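Aspartate aminotransferase (Plasmodium falciparum, PDB 3K7Y) probably catalyses the pyridoxal-phosphate-dependent transfer of an amino group from L-aspartate to 2-oxoglutarate, giving oxaloacetate and L-glutamate, and works as a homodimer. Local coordinates at residues L46-V52 with N250-Y254. Residues are numbered along the deposited sequence; the frame is centred on the assembly and turned at random.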
loop_
_atom_site.group_PDB
_atom_site.type_symbol
_atom_site.label_atom_id
_atom_site.label_comp_id
_atom_site.label_asym_id
_atom_site.label_seq_id
_atom_site.Cartn_x
_atom_site.Cartn_y
_atom_site.Cartn_z
ATOM N N LEU A 46 7.918 -22.138 4.517
ATOM C CA LEU A 46 8.059 -21.122 3.463
ATOM C C LEU A 46 9.458 -20.996 2.860
ATOM O O LEU A 46 10.468 -21.122 3.557
ATOM C CB LEU A 46 7.597 -19.754 3.965
ATOM C CG LEU A 46 7.695 -18.625 2.930
ATOM C CD1 LEU A 46 6.619 -18.778 1.868
ATOM C CD2 LEU A 46 7.640 -17.246 3.582
ATOM N N HIS A 47 9.493 -20.725 1.561
ATOM C CA HIS A 47 10.743 -20.619 0.822
ATOM C C HIS A 47 11.388 -19.238 0.903
ATOM O O HIS A 47 10.700 -18.233 1.124
ATOM C CB HIS A 47 10.520 -20.975 -0.649
ATOM C CG HIS A 47 11.762 -20.890 -1.479
ATOM N ND1 HIS A 47 11.891 -20.018 -2.537
ATOM C CD2 HIS A 47 12.945 -21.548 -1.385
ATOM C CE1 HIS A 47 13.088 -20.160 -3.077
ATOM N NE2 HIS A 47 13.747 -21.083 -2.397
ATOM N N ILE A 48 12.713 -19.204 0.726
ATOM C CA ILE A 48 13.445 -17.952 0.497
ATOM C C ILE A 48 14.834 -18.173 -0.111
ATOM O O ILE A 48 15.568 -19.043 0.325
ATOM C CB ILE A 48 13.503 -17.037 1.777
ATOM C CG1 ILE A 48 13.905 -15.594 1.395
ATOM C CG2 ILE A 48 14.374 -17.666 2.892
ATOM C CD1 ILE A 48 12.958 -14.542 1.892
ATOM N N PHE A 49 15.176 -17.365 -1.112
ATOM C CA PHE A 49 16.482 -17.407 -1.767
ATOM C C PHE A 49 17.643 -16.958 -0.866
ATOM O O PHE A 49 17.429 -16.498 0.252
ATOM C CB PHE A 49 16.450 -16.527 -3.018
ATOM C CG PHE A 49 15.526 -17.022 -4.082
ATOM C CD1 PHE A 49 15.985 -17.874 -5.074
ATOM C CD2 PHE A 49 14.195 -16.637 -4.094
ATOM C CE1 PHE A 49 15.116 -18.338 -6.063
ATOM C CE2 PHE A 49 13.329 -17.093 -5.071
ATOM C CZ PHE A 49 13.785 -17.937 -6.061
ATOM N N ASP A 50 18.871 -17.103 -1.360
ATOM C CA ASP A 50 20.042 -16.544 -0.692
ATOM C C ASP A 50 20.380 -15.197 -1.309
ATOM O O ASP A 50 20.773 -14.267 -0.608
ATOM C CB ASP A 50 21.242 -17.492 -0.790
ATOM C CG ASP A 50 21.254 -18.545 0.312
ATOM O OD1 ASP A 50 20.225 -19.221 0.527
ATOM O OD2 ASP A 50 22.309 -18.706 0.957
ATOM N N SER A 51 20.216 -15.102 -2.627
ATOM C CA SER A 51 20.323 -13.830 -3.347
ATOM C C SER A 51 19.508 -12.746 -2.656
ATOM O O SER A 51 19.967 -11.622 -2.485
ATOM C CB SER A 51 19.832 -13.989 -4.787
ATOM O OG SER A 51 20.633 -14.907 -5.505
ATOM N N VAL A 52 18.294 -13.109 -2.253
ATOM C CA VAL A 52 17.380 -12.193 -1.583
ATOM C C VAL A 52 17.848 -11.836 -0.180
ATOM O O VAL A 52 17.818 -10.663 0.193
ATOM C CB VAL A 52 15.935 -12.733 -1.574
ATOM C CG1 VAL A 52 15.120 -12.079 -0.478
ATOM C CG2 VAL A 52 15.285 -12.509 -2.937
ATOM N N ASN A 250 8.375 -15.007 -7.582
ATOM C CA ASN A 250 9.666 -14.805 -8.239
ATOM C C ASN A 250 10.874 -14.708 -7.317
ATOM O O ASN A 250 11.837 -15.485 -7.436
ATOM C CB ASN A 250 9.618 -13.494 -9.014
ATOM C CG ASN A 250 9.007 -13.656 -10.365
ATOM O OD1 ASN A 250 9.172 -14.696 -11.017
ATOM N ND2 ASN A 250 8.280 -12.627 -10.809
ATOM N N MET A 251 10.833 -13.703 -6.440
ATOM C CA MET A 251 11.896 -13.436 -5.492
ATOM C C MET A 251 11.581 -14.002 -4.118
ATOM O O MET A 251 12.284 -13.712 -3.155
ATOM C CB MET A 251 12.046 -11.940 -5.331
ATOM C CG MET A 251 13.070 -11.331 -6.181
ATOM S SD MET A 251 12.273 -10.573 -7.566
ATOM C CE MET A 251 13.692 -9.786 -8.341
ATOM N N SER A 252 10.505 -14.781 -4.018
ATOM C CA SER A 252 9.985 -15.246 -2.729
ATOM C C SER A 252 9.695 -14.089 -1.757
ATOM O O SER A 252 9.736 -14.288 -0.539
ATOM C CB SER A 252 10.963 -16.220 -2.075
ATOM O OG SER A 252 11.918 -15.484 -1.309
ATOM N N LEU A 253 9.426 -12.896 -2.298
ATOM C CA LEU A 253 9.110 -11.691 -1.515
ATOM C C LEU A 253 7.623 -11.595 -1.229
ATOM O O LEU A 253 6.913 -10.775 -1.824
ATOM C CB LEU A 253 9.493 -10.428 -2.286
ATOM C CG LEU A 253 10.928 -10.080 -2.637
ATOM C CD1 LEU A 253 10.932 -8.824 -3.501
ATOM C CD2 LEU A 253 11.766 -9.905 -1.391
ATOM N N TYR A 254 7.130 -12.410 -0.320
ATOM C CA TYR A 254 5.699 -12.450 -0.120
ATOM C C TYR A 254 5.199 -11.194 0.603
ATOM O O TYR A 254 4.565 -10.319 -0.012
ATOM C CB TYR A 254 5.300 -13.751 0.566
ATOM C CG TYR A 254 5.603 -14.974 -0.297
ATOM C CD1 TYR A 254 4.682 -15.436 -1.239
ATOM C CD2 TYR A 254 6.809 -15.658 -0.181
ATOM C CE1 TYR A 254 4.958 -16.548 -2.033
ATOM C CE2 TYR A 254 7.087 -16.759 -0.963
ATOM C CZ TYR A 254 6.161 -17.205 -1.884
ATOM O OH TYR A 254 6.450 -18.309 -2.661
#
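Ser252 points into the 46-52 segment and meets His47, Ile48 and Phe49. Its OG lies 3.4 Å from Ile48 CG1. The same hydroxyl donates a hydrogen bond to Met251 O, one residue back, with OG to Met251 O at 2.6 Å. The C=O...donor angle is 109°, and the donor is tilted 19° from the carbonyl plane. A chi1 of 87° swings OG back over its own backbone. The hydroxyl is thus engaged within its own loop, although it faces Ile48 and Phe49.

Phe49 meets backbone carbonyls and the Ser252 hydroxyl. Met251 O and Ser252 OG lie at its ring edge, and Asn250 O is 3.2 Å from Phe49 CE2. Asn250 O takes its hydrogen bond from Trp310 NE1; the Trp310 ring packs edge-to-face with Phe49. Within 46-52, the edge of the His47 ring meets the Phe49 face, with His47 CE1 3.6 Å above the Phe49 ring centre.

Apolar contacts lie at both ends. Leu46 CD1 comes obliquely to the Tyr254 ring, 3.5 Å from CE2. At the other end, Val52 CG2 lies against Met251 O and CB, the two side chains crossing at about a right angle. Val52 CG1 touches Leu253 CD2.

Tyr254 OH is hydrogen-bonded to Cys39 N. Its ring packs edge-to-face with Tyr68 of the second subunit, a pyridoxal phosphate-binding residue. The contact joins the loop leading into helix 50-62, with its first turn, to the loop after cofactor-binding Lys249. It lies at the dimer interface, beside a cofactor site built from both subunits, as in related aspartate aminotransferases.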